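Local coordinates for protein 3-oxoadipate enol-lactonase (Burkholderia xenovorans, PDB 2XUA) that probably catalyses the hydrolysis of 3-oxoadipate enol-lactone, a step in the bacterial breakdown of catechol, at residues D59-G62 and A68-G71; R61-S66 and A187-A192; H244-N247 and A253-K256. All coordinates share one frame; numbering follows the deposited sequence.

Interactions 1 and 2 start from the same loop of the alpha/beta hydrolase fold, between strand 54-58 and helix 75-88, share Arg61 and Gly62, and have centres about 4 Å apart. The first closes the loop on itself; the second ties it to segment 187-192, 121 residues further on and part of helix 183-195. Interaction 3 comes last along the chain and lies on the opposite side of the chain's centre from the other two, its own centre about 26 Å from that of interaction 1 and 23 Å from that of interaction 2. There helices 246-249 and 251-263 pack together just after the probable catalytic histidine, with the Asn247 side chain about 11 Å from the bound laevulinic acid.

Interaction 1 (D59-G62 and A68-G71); sequences DTRG and APKG
Pro69 lays the outer carbons of its ring against Arg61, while its neighbour Ala68 meets Gly62; these two pairs meet where the long loop that links strand 54-58 to helix 75-88 in the alpha/beta hydrolase fold doubles back on itself. Of the four residues, Pro69 has the most surface buried by the contact. Its CG sits 3.4 Å from NH1 of Arg61, approaching the guanidinium group obliquely, and its CD rests 4.1 Å from Arg61 CB, so one pyrrolidine ring spans the root and the tip of the same side chain. The two side chains cross at roughly a right angle, a geometry that depends on the bend of the arginine at chi3 (68°): beyond CG the chain turns back and brings NH1 over to the proline.

No hydrogen bond joins the two segments, and the polar end of Arg61 is served from elsewhere. NE forms a salt bridge with OD2 of Asp81 on helix 75-88, and the guanidinium also makes a cation-pi contact with Tyr73, whose hydroxyl in turn bonds to the carbonyl oxygen of Pro69. The charged group is therefore held in place by partners on the far arm of the loop and on the next helix, and the proline supplies apolar cover.

Gly62 takes part through backbone alone. Its positive phi (81°) is a conformation easy for glycine. Gly62 CA and Ala68 CA are 3.7 Å apart, and the closest approach is that of the alanine methyl: CB of Ala68 lies 3.6 Å from CA of Gly62.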
loop_
_atom_site.group_PDB
_atom_site.type_symbol
_atom_site.label_atom_id
_atom_site.label_comp_id
_atom_site.label_asym_id
_atom_site.label_seq_id
_atom_site.Cartn_x
_atom_site.Cartn_y
_atom_site.Cartn_z
ATOM N N ASP B 59 -5.616 -10.174 -1.919
ATOM C CA ASP B 59 -4.944 -9.932 -3.191
ATOM C C ASP B 59 -5.347 -11.046 -4.144
ATOM O O ASP B 59 -5.056 -12.237 -3.920
ATOM C CB ASP B 59 -3.434 -9.858 -3.001
ATOM C CG ASP B 59 -2.997 -8.526 -2.361
ATOM O OD1 ASP B 59 -3.818 -7.628 -2.287
ATOM O OD2 ASP B 59 -1.842 -8.345 -1.937
ATOM N N THR B 60 -6.004 -10.645 -5.222
ATOM C CA THR B 60 -6.395 -11.620 -6.265
ATOM C C THR B 60 -5.150 -12.375 -6.742
ATOM O O THR B 60 -4.050 -11.843 -6.744
ATOM C CB THR B 60 -7.035 -10.830 -7.432
ATOM O OG1 THR B 60 -8.182 -10.106 -6.953
ATOM C CG2 THR B 60 -7.497 -11.796 -8.599
ATOM N N ARG B 61 -5.284 -13.625 -7.166
ATOM C CA ARG B 61 -4.107 -14.329 -7.692
ATOM C C ARG B 61 -3.418 -13.469 -8.772
ATOM O O ARG B 61 -4.058 -12.729 -9.511
ATOM C CB ARG B 61 -4.502 -15.698 -8.308
ATOM C CG ARG B 61 -5.580 -15.609 -9.341
ATOM C CD ARG B 61 -5.571 -16.994 -10.142
ATOM N NE ARG B 61 -6.024 -18.084 -9.258
ATOM C CZ ARG B 61 -5.759 -19.383 -9.425
ATOM N NH1 ARG B 61 -5.029 -19.802 -10.460
ATOM N NH2 ARG B 61 -6.261 -20.270 -8.568
ATOM N N GLY B 62 -2.115 -13.569 -8.827
ATOM C CA GLY B 62 -1.294 -12.790 -9.744
ATOM C C GLY B 62 -1.013 -11.375 -9.278
ATOM O O GLY B 62 -0.358 -10.649 -10.012
ATOM N N ALA B 68 1.483 -15.671 -7.917
ATOM C CA ALA B 68 1.038 -15.675 -9.316
ATOM C C ALA B 68 1.223 -17.061 -9.971
ATOM O O ALA B 68 2.209 -17.281 -10.637
ATOM C CB ALA B 68 1.774 -14.624 -10.099
ATOM N N PRO B 69 0.259 -17.977 -9.822
ATOM C CA PRO B 69 0.481 -19.288 -10.436
ATOM C C PRO B 69 0.422 -19.249 -11.971
ATOM O O PRO B 69 0.348 -18.162 -12.585
ATOM C CB PRO B 69 -0.673 -20.132 -9.884
ATOM C CG PRO B 69 -1.760 -19.180 -9.605
ATOM C CD PRO B 69 -1.150 -17.784 -9.460
ATOM N N LYS B 70 0.505 -20.435 -12.584
ATOM C CA LYS B 70 0.624 -20.547 -14.036
ATOM C C LYS B 70 -0.694 -20.171 -14.678
ATOM O O LYS B 70 -1.762 -20.711 -14.326
ATOM C CB LYS B 70 1.072 -21.976 -14.458
ATOM C CG LYS B 70 0.885 -22.294 -15.973
ATOM C CD LYS B 70 1.473 -23.689 -16.389
ATOM C CE LYS B 70 0.521 -24.904 -16.111
ATOM N NZ LYS B 70 -0.590 -25.126 -17.124
ATOM N N GLY B 71 -0.617 -19.214 -15.591
ATOM C CA GLY B 71 -1.793 -18.824 -16.360
ATOM C C GLY B 71 -1.919 -19.588 -17.683
ATOM O O GLY B 71 -1.038 -20.391 -17.999
#

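Interaction 2 (R61-S66 and A187-A192)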
loop_
_atom_site.group_PDB
_atom_site.type_symbol
_atom_site.label_atom_id
_atom_site.label_comp_id
_atom_site.label_asym_id
_atom_site.label_seq_id
_atom_site.Cartn_x
_atom_site.Cartn_y
_atom_site.Cartn_z
ATOM N N ARG B 61 -5.284 -13.625 -7.166
ATOM C CA ARG B 61 -4.107 -14.329 -7.692
ATOM C C ARG B 61 -3.418 -13.469 -8.772
ATOM O O ARG B 61 -4.058 -12.729 -9.511
ATOM C CB ARG B 61 -4.502 -15.698 -8.308
ATOM C CG ARG B 61 -5.580 -15.609 -9.341
ATOM C CD ARG B 61 -5.571 -16.994 -10.142
ATOM N NE ARG B 61 -6.024 -18.084 -9.258
ATOM C CZ ARG B 61 -5.759 -19.383 -9.425
ATOM N NH1 ARG B 61 -5.029 -19.802 -10.460
ATOM N NH2 ARG B 61 -6.261 -20.270 -8.568
ATOM N N GLY B 62 -2.115 -13.569 -8.827
ATOM C CA GLY B 62 -1.294 -12.790 -9.744
ATOM C C GLY B 62 -1.013 -11.375 -9.278
ATOM O O GLY B 62 -0.358 -10.649 -10.012
ATOM N N HIS B 63 -1.547 -10.977 -8.102
ATOM C CA HIS B 63 -1.457 -9.569 -7.618
ATOM C C HIS B 63 -0.856 -9.458 -6.228
ATOM O O HIS B 63 -0.866 -10.407 -5.426
ATOM C CB HIS B 63 -2.843 -8.899 -7.555
ATOM C CG HIS B 63 -3.483 -8.665 -8.902
ATOM N ND1 HIS B 63 -4.078 -9.675 -9.633
ATOM C CD2 HIS B 63 -3.616 -7.533 -9.643
ATOM C CE1 HIS B 63 -4.541 -9.173 -10.770
ATOM N NE2 HIS B 63 -4.285 -7.873 -10.792
ATOM N N GLY B 64 -0.316 -8.272 -5.948
ATOM C CA GLY B 64 -0.067 -7.873 -4.593
ATOM C C GLY B 64 0.923 -8.829 -4.007
ATOM O O GLY B 64 2.010 -9.047 -4.601
ATOM N N HIS B 65 0.553 -9.404 -2.863
ATOM C CA HIS B 65 1.446 -10.319 -2.186
ATOM C C HIS B 65 0.973 -11.739 -2.302
ATOM O O HIS B 65 1.445 -12.619 -1.571
ATOM C CB HIS B 65 1.609 -9.878 -0.739
ATOM C CG HIS B 65 2.409 -8.629 -0.643
ATOM N ND1 HIS B 65 3.786 -8.644 -0.606
ATOM C CD2 HIS B 65 2.042 -7.327 -0.726
ATOM C CE1 HIS B 65 4.237 -7.402 -0.627
ATOM N NE2 HIS B 65 3.198 -6.582 -0.697
ATOM N N SER B 66 0.060 -11.963 -3.219
ATOM C CA SER B 66 -0.452 -13.304 -3.412
ATOM C C SER B 66 0.473 -13.995 -4.430
ATOM O O SER B 66 1.276 -13.323 -5.122
ATOM C CB SER B 66 -1.884 -13.294 -3.942
ATOM O OG SER B 66 -2.833 -12.871 -2.935
ATOM N N ALA B 187 -1.126 -10.349 -17.012
ATOM C CA ALA B 187 -1.563 -10.920 -18.296
ATOM C C ALA B 187 -2.524 -12.136 -18.115
ATOM O O ALA B 187 -3.518 -12.268 -18.834
ATOM C CB ALA B 187 -0.330 -11.317 -19.111
ATOM N N SER B 188 -2.270 -13.022 -17.160
ATOM C CA SER B 188 -3.182 -14.169 -17.035
ATOM C C SER B 188 -4.591 -13.762 -16.639
ATOM O O SER B 188 -5.551 -14.438 -16.977
ATOM C CB SER B 188 -2.655 -15.217 -16.061
ATOM O OG SER B 188 -1.422 -15.710 -16.536
ATOM N N ASN B 189 -4.695 -12.670 -15.878
ATOM C CA ASN B 189 -5.995 -12.111 -15.480
ATOM C C ASN B 189 -6.610 -11.418 -16.669
ATOM O O ASN B 189 -7.831 -11.488 -16.872
ATOM C CB ASN B 189 -5.822 -11.170 -14.271
ATOM C CG ASN B 189 -5.712 -11.953 -12.958
ATOM O OD1 ASN B 189 -6.663 -12.586 -12.568
ATOM N ND2 ASN B 189 -4.560 -11.957 -12.326
ATOM N N CYS B 190 -5.795 -10.793 -17.509
ATOM C CA CYS B 190 -6.356 -10.269 -18.761
ATOM C C CYS B 190 -7.116 -11.353 -19.517
ATOM O O CYS B 190 -8.250 -11.149 -19.952
ATOM C CB CYS B 190 -5.237 -9.737 -19.658
ATOM S SG CYS B 190 -4.455 -8.215 -19.057
ATOM N N GLU B 191 -6.457 -12.508 -19.630
ATOM C CA GLU B 191 -7.018 -13.687 -20.273
ATOM C C GLU B 191 -8.303 -14.126 -19.598
ATOM O O GLU B 191 -9.351 -14.272 -20.269
ATOM C CB GLU B 191 -5.952 -14.790 -20.354
ATOM C CG GLU B 191 -4.929 -14.427 -21.418
ATOM C CD GLU B 191 -3.575 -15.180 -21.346
ATOM O OE1 GLU B 191 -3.140 -15.653 -20.272
ATOM O OE2 GLU B 191 -2.896 -15.200 -22.391
ATOM N N ALA B 192 -8.275 -14.228 -18.257
ATOM C CA ALA B 192 -9.517 -14.548 -17.557
ATOM C C ALA B 192 -10.704 -13.657 -17.842
ATOM O O ALA B 192 -11.843 -14.156 -17.978
ATOM C CB ALA B 192 -9.300 -14.684 -16.009
#
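Asn189 meets both Arg61 and His63 from the wall of helix 183-195. Just before it in the helix, Ser188 has a backbone hydrogen bond to Tyr73, which ties this turn to the loop ahead of helix 75-88. Next comes Asn189, whose CB is directed at the 61-66 loop and whose first torsion (chi1 -80°) sets the amide beside the backbone N, where it faces that loop. Asn189 ND2 donates to the carbonyl oxygen of Arg61 over 3.0 Å, with an N-H...O angle of 153° and the acceptor close to the amide plane.

That oxygen is gripped twice: His63 ND1 also donates to Arg61 O, over 3.1 Å, and the two nitrogens arrive from opposite faces of the carbonyl plane. The amide also meets the imidazole edge, Asn189 ND2 lying 3.2 Å from His63 CE1, with the planes turned 50° apart. In this alpha/beta hydrolase the helix belongs to the cap inserted between strands 117-123 and 209-214, so the asparagine joins cap to core. His63 passes the link inward, its NE2 bonded to the amide of Gly36, which follows Ser34 and Leu35 of the laevulinic acid pocket.

Further along the helix, Cys190 packs against Trp135 and Arg138, Glu191 forms a salt bridge with Arg143, and the Ala192 methyl touches Leu78 of helix 75-88.

Interaction 3 (H244-N247 and A253-K256)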
loop_
_atom_site.group_PDB
_atom_site.type_symbol
_atom_site.label_atom_id
_atom_site.label_comp_id
_atom_site.label_asym_id
_atom_site.label_seq_id
_atom_site.Cartn_x
_atom_site.Cartn_y
_atom_site.Cartn_z
ATOM N N HIS B 244 -13.057 5.131 -13.530
ATOM C CA HIS B 244 -13.130 3.705 -13.361
ATOM C C HIS B 244 -12.893 3.262 -11.880
ATOM O O HIS B 244 -13.512 2.308 -11.420
ATOM C CB HIS B 244 -12.151 3.061 -14.324
ATOM C CG HIS B 244 -12.193 1.568 -14.341
ATOM N ND1 HIS B 244 -13.368 0.855 -14.525
ATOM C CD2 HIS B 244 -11.197 0.648 -14.237
ATOM C CE1 HIS B 244 -13.083 -0.440 -14.545
ATOM N NE2 HIS B 244 -11.776 -0.594 -14.373
ATOM N N ILE B 245 -12.002 3.954 -11.153
ATOM C CA ILE B 245 -11.711 3.549 -9.754
ATOM C C ILE B 245 -12.486 4.510 -8.868
ATOM O O ILE B 245 -11.892 5.440 -8.215
ATOM C CB ILE B 245 -10.202 3.592 -9.506
ATOM C CG1 ILE B 245 -9.423 2.711 -10.503
ATOM C CG2 ILE B 245 -9.912 3.221 -8.021
ATOM C CD1 ILE B 245 -9.788 1.220 -10.444
ATOM N N SER B 246 -13.828 4.395 -8.939
ATOM C CA SER B 246 -14.746 5.348 -8.314
ATOM C C SER B 246 -14.751 5.324 -6.795
ATOM O O SER B 246 -15.139 6.305 -6.156
ATOM C CB SER B 246 -16.187 5.170 -8.839
ATOM O OG SER B 246 -16.808 4.008 -8.357
ATOM N N ASN B 247 -14.346 4.199 -6.218
ATOM C CA ASN B 247 -14.292 4.140 -4.729
ATOM C C ASN B 247 -13.142 5.005 -4.165
ATOM O O ASN B 247 -13.092 5.295 -2.957
ATOM C CB ASN B 247 -14.078 2.692 -4.269
ATOM C CG ASN B 247 -12.690 2.221 -4.555
ATOM O OD1 ASN B 247 -12.290 2.178 -5.721
ATOM N ND2 ASN B 247 -11.906 1.919 -3.490
ATOM N N ALA B 253 -18.966 9.237 -1.418
ATOM C CA ALA B 253 -20.254 8.876 -1.966
ATOM C C ALA B 253 -20.316 7.407 -2.207
ATOM O O ALA B 253 -21.370 6.787 -2.002
ATOM C CB ALA B 253 -20.509 9.615 -3.268
ATOM N N PHE B 254 -19.188 6.826 -2.659
ATOM C CA PHE B 254 -19.124 5.381 -2.911
ATOM C C PHE B 254 -19.382 4.597 -1.602
ATOM O O PHE B 254 -20.213 3.662 -1.585
ATOM C CB PHE B 254 -17.752 5.043 -3.473
ATOM C CG PHE B 254 -17.579 3.587 -3.809
ATOM C CD1 PHE B 254 -17.611 3.133 -5.141
ATOM C CD2 PHE B 254 -17.402 2.656 -2.782
ATOM C CE1 PHE B 254 -17.432 1.727 -5.465
ATOM C CE2 PHE B 254 -17.208 1.262 -3.097
ATOM C CZ PHE B 254 -17.220 0.803 -4.424
ATOM N N THR B 255 -18.642 4.958 -0.558
ATOM C CA THR B 255 -18.800 4.372 0.754
ATOM C C THR B 255 -20.242 4.431 1.270
ATOM O O THR B 255 -20.835 3.398 1.615
ATOM C CB THR B 255 -17.787 4.938 1.774
ATOM O OG1 THR B 255 -16.446 4.706 1.286
ATOM C CG2 THR B 255 -17.948 4.195 3.077
ATOM N N LYS B 256 -20.816 5.617 1.258
ATOM C CA LYS B 256 -22.193 5.821 1.659
ATOM C C LYS B 256 -23.145 4.934 0.874
ATOM O O LYS B 256 -24.023 4.274 1.469
ATOM C CB LYS B 256 -22.556 7.315 1.495
ATOM C CG LYS B 256 -23.983 7.715 1.889
ATOM C CD LYS B 256 -24.177 7.770 3.432
ATOM C CE LYS B 256 -25.632 8.085 3.910
ATOM N NZ LYS B 256 -26.318 9.077 3.030
#
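The ring of Phe254 presses one face against Asn247, which stands over it with its aliphatic part: CB of Asn247 is 3.4 Å from the centroid of the Phe254 ring and only 1° off the ring normal. This is a CH-pi contact of almost exact centring, with Asn247 CB 3.6 to 3.7 Å from Phe254 CG, CD2, CE2, CE1 and CZ. Asn247 CA also lies over this face, displaced toward Phe254 CG, which it approaches to 3.5 Å. Ser246 comes instead from the edge, with Ser246 OG near the ring plane and 3.4 Å from Phe254 CD1. The phenyl group is brought there by an extended first torsion, CG anti to the backbone N (chi1 -178°), which directs it from helix 251-263 at the short helix 246-249.

Both polar groups have partners away from the ring: Ser246 OG bonds to ND2 of Asn124, and Asn247 ND2 donates to the oxygen of Met41, leaving the asparagine's CB to meet the phenyl. In the alpha/beta hydrolase fold this is where the last strand, 236-240, leads through the histidine loop into the C-terminal helix. His244, two residues before Ser246, probably forms a charge relay with Asp217 and Ser100, consistent with the catalytic histidine of the family.

Further out, Leu240 of strand 236-240, Cys97 of strand 94-99, Gln45 of helix 43-52 and Trp42 just before it also touch Phe254. Ile245, at the N-cap of the short helix, turns away from Phe254 and packs on Leu99 and Trp158, the latter a pocket residue that also meets the His244 ring with planes at about 50°.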